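Local coordinates for protein chloramphenicol acetyltransferase (Bacteroides thetaiotaomicron, PDB 2I9D) that probably transfers an acetyl group from acetyl-coenzyme A to chloramphenicol, as expected of a trimeric chloramphenicol acetyltransferase, at residues Gly98-Thr103 / Asp130-Glu135. Numbering follows the deposited sequence.
Sequences GKFFTT and DPYAAE
T102 grips the turn ahead of helix 133-141 through the carbonyl of P131. Its OG1, set anti to its own carbonyl carbon (chi1 -54°), donates to P131 O at 2.8 Å, nearly along the C=O axis, while T102 N adds a weak, longer bond to the same oxygen. The same rotation leaves CG2 beside A134 CB and E135 CG, both at van der Waals distance. Two residues earlier, F100 turns its ring across the proline at about a right angle, CE1 lying 3.4 Å from P131 CB. The rim of that ring points at the face of Y132 in an offset edge-to-face pair, planes at 85° and centroids 5.8 Å apart. F101 CD1 and CE1 instead skirt D130 O, and the K99 chain, bent at chi3 and chi4, slants across the proline ring with NZ 3.7 Å from P131 CD. Two waters complete the join. One lies between T102 O and D130 O and accepts from A134 N; the other donates to T102 OG1 and, at 2.8 Å, to E135 OE2, whose other oxygen, OE1, is hydrogen-bonded to Y172 OH. The type I turn D130-A133 is braced from within by an Asx turn, D130 OD1 taking Y132 N from above the carboxylate plane. Y132 also stacks on F21 of the second subunit, placing this contact beside the trimer interface. A valine in place of T102 would probably cost P131 O its short hydroxyl bond, leaving the weak backbone one as its link to the strand, and deprive the second water of one acceptor. The chemistry is thus mixed: hydroxyl, carbonyl and water fasten the outermost strand of the six-stranded sheet, counted within this chain, to the start of the helix, while proline and aromatic rings pack the adjoining side.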
loop_
_atom_site.group_PDB
_atom_site.type_symbol
_atom_site.label_atom_id
_atom_site.label_comp_id
_atom_site.label_asym_id
_atom_site.label_seq_id
_atom_site.Cartn_x
_atom_site.Cartn_y
_atom_site.Cartn_z
ATOM N N GLY A 98 -12.737 19.931 2.359
ATOM C CA GLY A 98 -12.179 18.887 1.515
ATOM C C GLY A 98 -12.687 18.800 0.094
ATOM O O GLY A 98 -12.064 18.116 -0.738
ATOM N N LYS A 99 -13.802 19.489 -0.205
ATOM C CA LYS A 99 -14.325 19.522 -1.581
ATOM C C LYS A 99 -13.239 19.896 -2.551
ATOM O O LYS A 99 -12.450 20.807 -2.321
ATOM C CB LYS A 99 -15.543 20.452 -1.770
ATOM C CG LYS A 99 -16.854 19.664 -1.841
ATOM C CD LYS A 99 -18.024 20.457 -2.495
ATOM C CE LYS A 99 -18.160 20.199 -4.055
ATOM N NZ LYS A 99 -18.027 18.733 -4.459
ATOM N N PHE A 100 -13.186 19.148 -3.634
ATOM C CA PHE A 100 -12.201 19.401 -4.663
ATOM C C PHE A 100 -12.919 19.374 -5.995
ATOM O O PHE A 100 -14.025 18.854 -6.106
ATOM C CB PHE A 100 -11.118 18.311 -4.632
ATOM C CG PHE A 100 -11.664 16.925 -4.797
ATOM C CD1 PHE A 100 -11.858 16.385 -6.066
ATOM C CD2 PHE A 100 -12.002 16.160 -3.683
ATOM C CE1 PHE A 100 -12.351 15.099 -6.220
ATOM C CE2 PHE A 100 -12.523 14.877 -3.840
ATOM C CZ PHE A 100 -12.695 14.348 -5.105
ATOM N N PHE A 101 -12.268 19.926 -7.006
ATOM C CA PHE A 101 -12.734 19.750 -8.358
ATOM C C PHE A 101 -11.560 19.235 -9.191
ATOM O O PHE A 101 -10.484 19.862 -9.231
ATOM C CB PHE A 101 -13.327 21.087 -8.877
ATOM C CG PHE A 101 -13.772 21.050 -10.304
ATOM C CD1 PHE A 101 -14.994 20.471 -10.653
ATOM C CD2 PHE A 101 -12.958 21.590 -11.312
ATOM C CE1 PHE A 101 -15.411 20.419 -11.994
ATOM C CE2 PHE A 101 -13.374 21.567 -12.660
ATOM C CZ PHE A 101 -14.599 20.966 -13.001
ATOM N N THR A 102 -11.749 18.087 -9.837
ATOM C CA THR A 102 -10.711 17.537 -10.705
ATOM C C THR A 102 -10.648 18.275 -12.040
ATOM O O THR A 102 -11.680 18.522 -12.680
ATOM C CB THR A 102 -10.927 16.037 -10.964
ATOM O OG1 THR A 102 -11.027 15.358 -9.715
ATOM C CG2 THR A 102 -9.796 15.424 -11.796
ATOM N N THR A 103 -9.428 18.597 -12.464
ATOM C CA THR A 103 -9.218 19.286 -13.738
ATOM C C THR A 103 -7.928 18.873 -14.449
ATOM O O THR A 103 -7.045 18.252 -13.849
ATOM C CB THR A 103 -9.333 20.834 -13.564
ATOM O OG1 THR A 103 -9.607 21.441 -14.839
ATOM C CG2 THR A 103 -8.076 21.426 -12.918
ATOM N N ASP A 130 -18.768 19.303 -10.036
ATOM C CA ASP A 130 -18.821 17.873 -9.933
ATOM C C ASP A 130 -17.372 17.386 -9.756
ATOM O O ASP A 130 -16.553 17.572 -10.660
ATOM C CB ASP A 130 -19.427 17.349 -11.228
ATOM C CG ASP A 130 -19.544 15.846 -11.274
ATOM O OD1 ASP A 130 -18.926 15.144 -10.430
ATOM O OD2 ASP A 130 -20.254 15.372 -12.190
ATOM N N PRO A 131 -17.042 16.794 -8.572
ATOM C CA PRO A 131 -15.635 16.390 -8.324
ATOM C C PRO A 131 -15.033 15.435 -9.367
ATOM O O PRO A 131 -13.802 15.452 -9.544
ATOM C CB PRO A 131 -15.670 15.705 -6.927
ATOM C CG PRO A 131 -17.122 15.615 -6.533
ATOM C CD PRO A 131 -17.923 16.533 -7.408
ATOM N N TYR A 132 -15.884 14.613 -10.015
ATOM C CA TYR A 132 -15.446 13.621 -11.012
ATOM C C TYR A 132 -15.810 13.874 -12.489
ATOM O O TYR A 132 -15.542 13.038 -13.352
ATOM C CB TYR A 132 -15.872 12.226 -10.571
ATOM C CG TYR A 132 -15.051 11.789 -9.367
ATOM C CD1 TYR A 132 -13.704 11.410 -9.524
ATOM C CD2 TYR A 132 -15.607 11.785 -8.088
ATOM C CE1 TYR A 132 -12.929 11.021 -8.430
ATOM C CE2 TYR A 132 -14.843 11.422 -6.983
ATOM C CZ TYR A 132 -13.508 11.028 -7.164
ATOM O OH TYR A 132 -12.754 10.678 -6.088
ATOM N N ALA A 133 -16.384 15.041 -12.782
ATOM C CA ALA A 133 -16.732 15.419 -14.153
ATOM C C ALA A 133 -15.542 15.269 -15.093
ATOM O O ALA A 133 -15.679 14.653 -16.137
ATOM C CB ALA A 133 -17.307 16.855 -14.206
ATOM N N ALA A 134 -14.376 15.808 -14.719
ATOM C CA ALA A 134 -13.182 15.753 -15.586
ATOM C C ALA A 134 -12.746 14.332 -15.926
ATOM O O ALA A 134 -12.396 14.028 -17.074
ATOM C CB ALA A 134 -12.015 16.526 -14.956
ATOM N N GLU A 135 -12.782 13.445 -14.942
ATOM C CA GLU A 135 -12.458 12.040 -15.219
ATOM C C GLU A 135 -13.507 11.363 -16.112
ATOM O O GLU A 135 -13.158 10.568 -16.979
ATOM C CB GLU A 135 -12.284 11.241 -13.913
ATOM C CG GLU A 135 -11.156 11.747 -13.011
ATOM C CD GLU A 135 -10.631 10.656 -12.093
ATOM O OE1 GLU A 135 -10.156 9.609 -12.620
ATOM O OE2 GLU A 135 -10.698 10.843 -10.853
HETATM O O HOH W 1 -14.037 17.237 -12.279
HETATM O O HOH W 2 -9.949 12.888 -9.154
#